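Local coordinates for cycloalternan-forming enzyme (PDB 5F7U), which belongs to glycoside hydrolase family 31 and joins a TIM barrel to several beta-rich domains, with glycans bound at sites spread along the chain, at residues T41-E46 with S73-Y78; I410-T415 with N433-D438; S864-A869 with K928-L933. The protein carries 1 engineered substitution. All coordinates share one frame; numbering follows the deposited sequence.

Interaction 1 of 3, residues T41-E46 with S73-Y78. With GLC (alpha-D-glucopyranose), chain E.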
loop_
_atom_site.group_PDB
_atom_site.type_symbol
_atom_site.label_atom_id
_atom_site.label_comp_id
_atom_site.label_asym_id
_atom_site.label_seq_id
_atom_site.Cartn_x
_atom_site.Cartn_y
_atom_site.Cartn_z
ATOM N N THR A 41 1.510 -36.781 25.138
ATOM C CA THR A 41 0.226 -36.964 25.833
ATOM C C THR A 41 -0.221 -38.410 25.792
ATOM O O THR A 41 0.099 -39.135 24.843
ATOM C CB THR A 41 -0.890 -36.009 25.319
ATOM O OG1 THR A 41 -1.989 -35.958 26.245
ATOM C CG2 THR A 41 -1.407 -36.386 23.937
ATOM N N THR A 42 -0.914 -38.822 26.853
ATOM C CA THR A 42 -1.615 -40.108 26.856
ATOM C C THR A 42 -3.047 -39.867 27.324
ATOM O O THR A 42 -3.324 -38.867 27.993
ATOM C CB THR A 42 -0.939 -41.110 27.813
ATOM O OG1 THR A 42 -0.845 -40.533 29.136
ATOM C CG2 THR A 42 0.452 -41.469 27.292
ATOM N N TRP A 43 -3.949 -40.787 26.986
ATOM C CA TRP A 43 -5.335 -40.711 27.435
ATOM C C TRP A 43 -5.889 -42.141 27.507
ATOM O O TRP A 43 -5.386 -43.004 26.779
ATOM C CB TRP A 43 -6.179 -39.858 26.481
ATOM C CG TRP A 43 -6.262 -40.401 25.088
ATOM C CD1 TRP A 43 -7.263 -41.194 24.570
ATOM C CD2 TRP A 43 -5.318 -40.202 24.037
ATOM N NE1 TRP A 43 -6.991 -41.492 23.253
ATOM C CE2 TRP A 43 -5.806 -40.899 22.899
ATOM C CE3 TRP A 43 -4.098 -39.509 23.940
ATOM C CZ2 TRP A 43 -5.121 -40.910 21.674
ATOM C CZ3 TRP A 43 -3.407 -39.525 22.712
ATOM C CH2 TRP A 43 -3.926 -40.227 21.602
ATOM N N PRO A 44 -6.882 -42.410 28.359
ATOM C CA PRO A 44 -7.411 -41.465 29.349
ATOM C C PRO A 44 -6.467 -41.343 30.548
ATOM O O PRO A 44 -5.449 -42.054 30.609
ATOM C CB PRO A 44 -8.728 -42.131 29.780
ATOM C CG PRO A 44 -8.421 -43.592 29.697
ATOM C CD PRO A 44 -7.519 -43.741 28.497
ATOM N N ILE A 45 -6.796 -40.449 31.483
ATOM C CA ILE A 45 -6.036 -40.332 32.724
ATOM C C ILE A 45 -6.238 -41.602 33.544
ATOM O O ILE A 45 -7.382 -41.989 33.859
ATOM C CB ILE A 45 -6.423 -39.075 33.547
ATOM C CG1 ILE A 45 -6.147 -37.783 32.748
ATOM C CG2 ILE A 45 -5.667 -39.045 34.871
ATOM C CD1 ILE A 45 -6.927 -36.583 33.257
ATOM N N GLU A 46 -5.121 -42.256 33.857
ATOM C CA GLU A 46 -5.121 -43.524 34.592
ATOM C C GLU A 46 -3.893 -43.609 35.461
ATOM O O GLU A 46 -2.832 -43.150 35.055
ATOM C CB GLU A 46 -5.033 -44.683 33.610
ATOM C CG GLU A 46 -6.342 -45.114 32.992
ATOM C CD GLU A 46 -6.152 -46.216 31.964
ATOM O OE1 GLU A 46 -5.163 -46.181 31.182
ATOM O OE2 GLU A 46 -7.012 -47.108 31.923
ATOM N N SER A 73 -4.995 -32.494 31.882
ATOM C CA SER A 73 -6.033 -31.572 31.406
ATOM C C SER A 73 -7.037 -32.317 30.540
ATOM O O SER A 73 -6.650 -33.047 29.631
ATOM C CB SER A 73 -5.429 -30.412 30.623
ATOM O OG SER A 73 -6.422 -29.435 30.344
ATOM N N GLY A 74 -8.323 -32.105 30.816
ATOM C CA GLY A 74 -9.391 -32.806 30.107
ATOM C C GLY A 74 -9.280 -34.312 30.283
ATOM O O GLY A 74 -9.173 -34.813 31.402
ATOM N N ASN A 75 -9.268 -35.024 29.159
ATOM C CA ASN A 75 -9.149 -36.483 29.145
ATOM C C ASN A 75 -7.697 -37.004 29.152
ATOM O O ASN A 75 -7.468 -38.235 29.033
ATOM C CB ASN A 75 -9.890 -37.017 27.908
ATOM C CG ASN A 75 -10.068 -38.527 27.922
ATOM O OD1 ASN A 75 -10.469 -39.110 28.929
ATOM N ND2 ASN A 75 -9.786 -39.166 26.789
ATOM N N ASN A 76 -6.723 -36.092 29.295
ATOM C CA ASN A 76 -5.320 -36.380 28.977
ATOM C C ASN A 76 -4.316 -36.088 30.080
ATOM O O ASN A 76 -4.507 -35.180 30.900
ATOM C CB ASN A 76 -4.885 -35.557 27.755
ATOM C CG ASN A 76 -5.543 -36.003 26.474
ATOM O OD1 ASN A 76 -6.767 -36.093 26.374
ATOM N ND2 ASN A 76 -4.725 -36.294 25.484
ATOM N N THR A 77 -3.240 -36.875 30.076
ATOM C CA THR A 77 -2.037 -36.574 30.840
ATOM C C THR A 77 -0.954 -36.104 29.889
ATOM O O THR A 77 -0.788 -36.648 28.782
ATOM C CB THR A 77 -1.551 -37.809 31.634
ATOM O OG1 THR A 77 -2.603 -38.229 32.494
ATOM C CG2 THR A 77 -0.333 -37.460 32.516
ATOM N N TYR A 78 -0.208 -35.099 30.330
ATOM C CA TYR A 78 0.889 -34.536 29.546
ATOM C C TYR A 78 2.161 -34.794 30.310
ATOM O O TYR A 78 2.192 -34.661 31.548
ATOM C CB TYR A 78 0.655 -33.032 29.285
ATOM C CG TYR A 78 -0.520 -32.830 28.370
ATOM C CD1 TYR A 78 -1.818 -32.753 28.880
ATOM C CD2 TYR A 78 -0.339 -32.744 26.984
ATOM C CE1 TYR A 78 -2.909 -32.583 28.045
ATOM C CE2 TYR A 78 -1.422 -32.586 26.136
ATOM C CZ TYR A 78 -2.693 -32.509 26.669
ATOM O OH TYR A 78 -3.763 -32.368 25.822
HETATM C C1 GLC E . -9.184 -38.495 22.759
HETATM C C2 GLC E . -8.004 -37.780 23.443
HETATM C C3 GLC E . -7.276 -36.846 22.469
HETATM C C4 GLC E . -6.833 -37.592 21.203
HETATM C C5 GLC E . -8.034 -38.311 20.561
HETATM C C6 GLC E . -7.615 -39.226 19.412
HETATM O O1 GLC E . -10.277 -37.594 22.543
HETATM O O2 GLC E . -8.454 -37.070 24.605
HETATM O O3 GLC E . -6.133 -36.259 23.094
HETATM O O4 GLC E . -6.273 -36.645 20.284
HETATM O O5 GLC E . -8.780 -39.102 21.513
HETATM O O6 GLC E . -8.737 -39.415 18.546
HETATM O O HOH W 1 -9.435 -39.179 31.620
HETATM O O HOH W 2 -2.465 -40.702 33.267
#
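N76 reaches from the backbone to a bound glucose. Its CB lies beside the hydroxyl of T41, and its CG stands anti to the carbonyl carbon (chi1 -69°), by glucose O3 and T41 OG1. The two ends of the amide have different partners. N76 OD1 accepts a short bond from glucose O2, 2.6 Å away. N76 ND2 uses one N-H for glucose O3 at 2.8 Å. N76 ND2 gives the other N-H to T41 OG1, 2.9 Å away, nearly straight (167°) and in the amide plane. That OG1 passes its own proton to T77 O, which also takes the N-H of T42. T41 OG1 sits 3.4 Å above the plane of the Y78 ring. Strands 36-43 and 76-84 are antiparallel neighbours in the N-terminal domain, of the E-set clan, and T42 with T77 is a hydrogen-bonded pair. A type II' turn from S73 to N76 joins strand 60-73 to strand 76-84 in a tight hairpin and delivers N75 and N76 to the sugar. W43 supplies the flat floor: glucose C2 lies 3.5 Å above one face of its indole. N75 ND2 adds a weak bond to glucose O2, at 3.3 Å. One water joins I45 N to N75 OD1.

Interaction 2 of 3, residues I410-T415 with N433-D438; sequences IWNNAT and NGKWTD. With GLC (alpha-D-glucopyranose), chain C.
N433 opens the second segment with a side chain that turns back onto the other one. N433 ND2 gives one N-H to N413 O, 3.0 Å away and fairly straight (164°). N433 ND2 also donates to T415 OG1, 3.3 Å away. Both acceptors lie close to the amide plane, so the two bonds fix the rotation of that amide. T415 in turn meets a bound glucose, with T415 CA 3.4 Å from glucose O2, in a pocket that also includes A414, Y416, Y468, E469 and Q470. The backbone N of N433 donates to a water that lies within bonding reach of N412 O and W436 O. G434 follows with positive phi in a type II' turn from N433 to W436, and its CA lies by N413 OD1. That oxygen takes the next N-H: K435 N donates to N413 OD1 at 2.9 Å and 171°, on a lone pair of the amide oxygen. The K435 chain runs extended alongside N412, and its NZ shares a water with N413 ND2. W436 makes the apolar part of the contact. The edge of W411 meets its face in an edge-to-face pair, with planes at 62° and W411 CZ3 3.7 Å above the centre of the W436 indole. N412 O lies at the rim of the same indole, 3.4 Å from W436 CD1. A further water joins W436 NE1 to N412 ND2. Both segments belong to the long loop between TIM-barrel strand 396-399 and helix 439-448. D438 N-caps that helix through OD1, W411 and W436 both touch its M442, W436 also leans on helix 377-389, and W411 on helix 523-527.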
loop_
_atom_site.group_PDB
_atom_site.type_symbol
_atom_site.label_atom_id
_atom_site.label_comp_id
_atom_site.label_asym_id
_atom_site.label_seq_id
_atom_site.Cartn_x
_atom_site.Cartn_y
_atom_site.Cartn_z
ATOM N N ILE A 410 -22.611 -22.285 -5.363
ATOM C CA ILE A 410 -24.042 -22.396 -5.657
ATOM C C ILE A 410 -24.762 -21.315 -4.851
ATOM O O ILE A 410 -24.459 -21.112 -3.669
ATOM C CB ILE A 410 -24.582 -23.799 -5.307
ATOM C CG1 ILE A 410 -23.861 -24.865 -6.154
ATOM C CG2 ILE A 410 -26.113 -23.895 -5.479
ATOM C CD1 ILE A 410 -24.147 -26.308 -5.738
ATOM N N TRP A 411 -25.691 -20.622 -5.513
ATOM C CA TRP A 411 -26.523 -19.591 -4.891
ATOM C C TRP A 411 -27.351 -20.150 -3.751
ATOM O O TRP A 411 -27.894 -21.271 -3.839
ATOM C CB TRP A 411 -27.426 -18.920 -5.941
ATOM C CG TRP A 411 -26.617 -18.064 -6.829
ATOM C CD1 TRP A 411 -25.961 -18.452 -7.972
ATOM C CD2 TRP A 411 -26.287 -16.679 -6.615
ATOM N NE1 TRP A 411 -25.257 -17.370 -8.498
ATOM C CE2 TRP A 411 -25.441 -16.280 -7.684
ATOM C CE3 TRP A 411 -26.641 -15.729 -5.628
ATOM C CZ2 TRP A 411 -24.926 -14.980 -7.791
ATOM C CZ3 TRP A 411 -26.128 -14.425 -5.745
ATOM C CH2 TRP A 411 -25.280 -14.074 -6.828
ATOM N N ASN A 412 -27.476 -19.361 -2.688
ATOM C CA ASN A 412 -28.317 -19.761 -1.560
ATOM C C ASN A 412 -29.743 -20.102 -2.008
ATOM O O ASN A 412 -30.314 -19.427 -2.879
ATOM C CB ASN A 412 -28.352 -18.660 -0.493
ATOM C CG ASN A 412 -28.618 -19.207 0.888
ATOM O OD1 ASN A 412 -28.700 -20.439 1.073
ATOM N ND2 ASN A 412 -28.725 -18.307 1.881
ATOM N N ASN A 413 -30.285 -21.176 -1.427
ATOM C CA ASN A 413 -31.658 -21.655 -1.694
ATOM C C ASN A 413 -31.875 -22.294 -3.077
ATOM O O ASN A 413 -32.994 -22.750 -3.369
ATOM C CB ASN A 413 -32.745 -20.563 -1.487
ATOM C CG ASN A 413 -32.711 -19.888 -0.116
ATOM O OD1 ASN A 413 -33.163 -18.752 -0.000
ATOM N ND2 ASN A 413 -32.211 -20.572 0.917
ATOM N N ALA A 414 -30.833 -22.365 -3.912
ATOM C CA ALA A 414 -30.968 -23.005 -5.238
ATOM C C ALA A 414 -31.115 -24.513 -5.078
ATOM O O ALA A 414 -30.438 -25.131 -4.250
ATOM C CB ALA A 414 -29.777 -22.680 -6.137
ATOM N N THR A 415 -32.016 -25.090 -5.859
ATOM C CA THR A 415 -32.184 -26.548 -5.871
ATOM C C THR A 415 -31.707 -27.081 -7.214
ATOM O O THR A 415 -31.632 -26.322 -8.188
ATOM C CB THR A 415 -33.628 -26.973 -5.556
ATOM O OG1 THR A 415 -34.537 -26.371 -6.493
ATOM C CG2 THR A 415 -34.011 -26.567 -4.131
ATOM N N ASN A 433 -34.589 -20.112 -6.008
ATOM C CA ASN A 433 -35.672 -19.999 -5.036
ATOM C C ASN A 433 -35.346 -18.964 -3.965
ATOM O O ASN A 433 -34.187 -18.550 -3.809
ATOM C CB ASN A 433 -35.904 -21.339 -4.315
ATOM C CG ASN A 433 -36.112 -22.511 -5.259
ATOM O OD1 ASN A 433 -37.158 -22.640 -5.896
ATOM N ND2 ASN A 433 -35.126 -23.399 -5.316
ATOM N N GLY A 434 -36.375 -18.580 -3.214
ATOM C CA GLY A 434 -36.195 -17.897 -1.926
ATOM C C GLY A 434 -35.460 -16.580 -2.048
ATOM O O GLY A 434 -35.948 -15.659 -2.677
ATOM N N LYS A 435 -34.271 -16.513 -1.460
ATOM C CA LYS A 435 -33.495 -15.270 -1.397
ATOM C C LYS A 435 -32.932 -14.809 -2.742
ATOM O O LYS A 435 -32.663 -13.605 -2.926
ATOM C CB LYS A 435 -32.381 -15.405 -0.353
ATOM C CG LYS A 435 -32.935 -15.540 1.057
ATOM C CD LYS A 435 -31.872 -15.953 2.070
ATOM C CE LYS A 435 -32.528 -16.149 3.424
ATOM N NZ LYS A 435 -31.639 -16.896 4.360
ATOM N N TRP A 436 -32.791 -15.746 -3.679
ATOM C CA TRP A 436 -32.208 -15.453 -4.982
ATOM C C TRP A 436 -33.007 -16.166 -6.047
ATOM O O TRP A 436 -32.654 -17.271 -6.460
ATOM C CB TRP A 436 -30.754 -15.900 -5.060
ATOM C CG TRP A 436 -29.903 -15.385 -3.963
ATOM C CD1 TRP A 436 -29.510 -16.080 -2.852
ATOM C CD2 TRP A 436 -29.355 -14.069 -3.830
ATOM N NE1 TRP A 436 -28.726 -15.283 -2.051
ATOM C CE2 TRP A 436 -28.630 -14.042 -2.617
ATOM C CE3 TRP A 436 -29.404 -12.899 -4.620
ATOM C CZ2 TRP A 436 -27.946 -12.902 -2.176
ATOM C CZ3 TRP A 436 -28.718 -11.761 -4.181
ATOM C CH2 TRP A 436 -28.007 -11.771 -2.969
ATOM N N THR A 437 -34.076 -15.532 -6.495
ATOM C CA THR A 437 -34.950 -16.176 -7.486
ATOM C C THR A 437 -34.426 -16.002 -8.922
ATOM O O THR A 437 -34.838 -16.748 -9.818
ATOM C CB THR A 437 -36.398 -15.645 -7.432
ATOM O OG1 THR A 437 -36.398 -14.252 -7.755
ATOM C CG2 THR A 437 -37.034 -15.891 -6.080
ATOM N N ASP A 438 -33.550 -15.013 -9.148
ATOM C CA ASP A 438 -33.018 -14.763 -10.491
ATOM C C ASP A 438 -31.633 -14.097 -10.402
ATOM O O ASP A 438 -31.539 -12.885 -10.586
ATOM C CB ASP A 438 -34.017 -13.896 -11.292
ATOM C CG ASP A 438 -33.522 -13.519 -12.694
ATOM O OD1 ASP A 438 -32.570 -14.135 -13.234
ATOM O OD2 ASP A 438 -34.123 -12.578 -13.264
HETATM C C1 GLC C . -29.972 -28.849 -2.872
HETATM C C2 GLC C . -30.394 -29.916 -3.894
HETATM C C3 GLC C . -30.409 -31.316 -3.273
HETATM C C4 GLC C . -29.083 -31.633 -2.584
HETATM C C5 GLC C . -28.692 -30.525 -1.594
HETATM C C6 GLC C . -27.283 -30.732 -1.057
HETATM O O2 GLC C . -31.684 -29.610 -4.427
HETATM O O3 GLC C . -30.649 -32.293 -4.291
HETATM O O4 GLC C . -29.184 -32.878 -1.890
HETATM O O5 GLC C . -28.742 -29.235 -2.230
HETATM O O6 GLC C . -26.349 -30.680 -2.145
HETATM O O HOH W 3 -31.757 -19.655 -5.434
HETATM O O HOH W 4 -28.028 -15.639 0.803
HETATM O O HOH W 5 -32.169 -19.568 3.874
#

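Interaction 3 of 3, residues S864-A869 with K928-L933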
loop_
_atom_site.group_PDB
_atom_site.type_symbol
_atom_site.label_atom_id
_atom_site.label_comp_id
_atom_site.label_asym_id
_atom_site.label_seq_id
_atom_site.Cartn_x
_atom_site.Cartn_y
_atom_site.Cartn_z
ATOM N N SER A 864 2.459 29.374 -21.242
ATOM C CA SER A 864 2.124 28.695 -22.489
ATOM C C SER A 864 1.765 27.251 -22.207
ATOM O O SER A 864 2.399 26.598 -21.381
ATOM C CB SER A 864 3.281 28.792 -23.478
ATOM O OG SER A 864 3.617 30.154 -23.693
ATOM N N VAL A 865 0.714 26.774 -22.865
ATOM C CA VAL A 865 0.299 25.373 -22.745
ATOM C C VAL A 865 0.315 24.747 -24.137
ATOM O O VAL A 865 -0.305 25.279 -25.072
ATOM C CB VAL A 865 -1.093 25.225 -22.094
ATOM C CG1 VAL A 865 -1.479 23.742 -21.966
ATOM C CG2 VAL A 865 -1.116 25.886 -20.724
ATOM N N ASP A 866 1.055 23.650 -24.261
ATOM C CA ASP A 866 1.128 22.904 -25.498
ATOM C C ASP A 866 0.199 21.717 -25.366
ATOM O O ASP A 866 0.498 20.746 -24.655
ATOM C CB ASP A 866 2.565 22.476 -25.787
ATOM C CG ASP A 866 3.461 23.641 -26.199
ATOM O OD1 ASP A 866 2.966 24.780 -26.469
ATOM O OD2 ASP A 866 4.692 23.409 -26.275
ATOM N N LEU A 867 -0.950 21.829 -26.025
ATOM C CA LEU A 867 -1.980 20.801 -25.961
ATOM C C LEU A 867 -1.841 19.876 -27.180
ATOM O O LEU A 867 -1.737 20.354 -28.306
ATOM C CB LEU A 867 -3.352 21.476 -25.907
ATOM C CG LEU A 867 -4.648 20.715 -25.640
ATOM C CD1 LEU A 867 -4.748 20.256 -24.191
ATOM C CD2 LEU A 867 -5.813 21.622 -25.998
ATOM N N PRO A 868 -1.788 18.546 -26.959
ATOM C CA PRO A 868 -1.670 17.651 -28.105
ATOM C C PRO A 868 -3.043 17.509 -28.766
ATOM O O PRO A 868 -4.015 18.080 -28.260
ATOM C CB PRO A 868 -1.232 16.333 -27.459
ATOM C CG PRO A 868 -1.920 16.344 -26.138
ATOM C CD PRO A 868 -1.913 17.797 -25.696
ATOM N N ALA A 869 -3.122 16.756 -29.864
ATOM C CA ALA A 869 -4.414 16.381 -30.435
ATOM C C ALA A 869 -5.268 15.720 -29.336
ATOM O O ALA A 869 -4.755 14.908 -28.559
ATOM C CB ALA A 869 -4.217 15.434 -31.601
ATOM N N LYS A 928 -2.029 19.475 -32.745
ATOM C CA LYS A 928 -1.513 20.192 -31.575
ATOM C C LYS A 928 -2.048 21.622 -31.564
ATOM O O LYS A 928 -2.264 22.216 -32.628
ATOM C CB LYS A 928 0.014 20.219 -31.583
ATOM C CG LYS A 928 0.679 18.846 -31.491
ATOM C CD LYS A 928 2.210 18.919 -31.427
ATOM C CE LYS A 928 2.755 19.613 -30.169
ATOM N NZ LYS A 928 2.243 19.134 -28.838
ATOM N N GLN A 929 -2.281 22.158 -30.370
ATOM C CA GLN A 929 -2.751 23.538 -30.219
ATOM C C GLN A 929 -1.881 24.266 -29.218
ATOM O O GLN A 929 -1.615 23.750 -28.138
ATOM C CB GLN A 929 -4.221 23.593 -29.790
ATOM C CG GLN A 929 -5.178 23.076 -30.864
ATOM C CD GLN A 929 -6.619 23.201 -30.442
ATOM O OE1 GLN A 929 -7.179 22.288 -29.828
ATOM N NE2 GLN A 929 -7.228 24.339 -30.748
ATOM N N ALA A 930 -1.453 25.468 -29.584
ATOM C CA ALA A 930 -0.570 26.271 -28.743
ATOM C C ALA A 930 -1.370 27.353 -28.012
ATOM O O ALA A 930 -1.813 28.324 -28.632
ATOM C CB ALA A 930 0.549 26.872 -29.587
ATOM N N ILE A 931 -1.553 27.181 -26.700
ATOM C CA ILE A 931 -2.352 28.101 -25.882
ATOM C C ILE A 931 -1.380 29.041 -25.177
ATOM O O ILE A 931 -0.404 28.585 -24.582
ATOM C CB ILE A 931 -3.218 27.346 -24.832
ATOM C CG1 ILE A 931 -4.232 26.405 -25.521
ATOM C CG2 ILE A 931 -3.927 28.321 -23.883
ATOM C CD1 ILE A 931 -4.888 25.405 -24.573
ATOM N N VAL A 932 -1.623 30.346 -25.270
ATOM C CA VAL A 932 -0.801 31.321 -24.537
ATOM C C VAL A 932 -1.697 32.234 -23.712
ATOM O O VAL A 932 -2.648 32.834 -24.248
ATOM C CB VAL A 932 0.115 32.151 -25.473
ATOM C CG1 VAL A 932 0.971 33.107 -24.666
ATOM C CG2 VAL A 932 1.013 31.245 -26.306
ATOM N N LEU A 933 -1.395 32.334 -22.417
ATOM C CA LEU A 933 -2.025 33.315 -21.535
ATOM C C LEU A 933 -1.089 34.510 -21.427
ATOM O O LEU A 933 0.073 34.359 -21.023
ATOM C CB LEU A 933 -2.279 32.728 -20.132
ATOM C CG LEU A 933 -3.384 31.691 -19.921
ATOM C CD1 LEU A 933 -3.107 30.374 -20.641
ATOM C CD2 LEU A 933 -3.489 31.403 -18.427
HETATM O O HOH W 6 1.805 27.472 -26.327
#
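I931 O is held by three contacts. V865 N donates to I931 O at 2.7 Å and almost straight (168°), in the plane of the carbonyl. A water lies 3.0 Å from I931 O and can donate to it, though more acceptors surround that water than it has protons. S864 CA adds a C-H...O contact to I931 O at 3.3 Å. The setting is a beta sandwich. Strands 862-867 and 929-934 are antiparallel neighbours inside one sheet, with strand 848-857 beyond the first and 885-888 beyond the second. The backbone bonds come in two closed pairs. V865 and I931 exchange both of theirs, as do L867 and Q929, where Q929 N reaches L867 O at 2.8 Å. D866 with A930 is the non-hydrogen-bonded pair between them; S864 with V932 is another, beyond V865 and I931.

The two faces differ in character. V865, L867, Q929 and I931 are buried and turn toward strands 874-879 and 917-922 of the second sheet, meeting M876, V920 and A922. On this face V865 CB and I931 CB lie 4.1 Å apart. L867 has its CG anti to the backbone N (chi1 -171°), which carries CD2 along the sheet to I931 CD1, also at 4.1 Å. The other face, with S864, D866, A930 and V932, is partly exposed. There D866 OD1 lies within bonding reach of the water at I931 O. K928 bends at its third and fourth torsions, and its NZ stays 5.6 Å from D866 OD2, so the opposite charges are near without touching; any attraction is probably modest. At the other end of the pairing, S864 OG rests 3.8 Å from V932 CG2.

Overall arrangement
The three contacts follow one another along the chain and touch nowhere. Interactions 1 and 2 each contribute residues to a separate glycan pocket, one on the N-terminal domain and one on a loop of the TIM barrel. Their centres are about 47 Å apart and their nearest atoms about 36 Å, and the two pockets share no residue. Interaction 2 also comes near a metal: the K435 side chain is about 7 Å from a magnesium ion. Interaction 3 joins two strands of a later beta sandwich and includes no residue of the glycan or metal sites. Its centre is about 58 Å from that of interaction 2. Interactions 1 and 3, with centres about 84 Å apart, lie on opposite sides of the chain's centre.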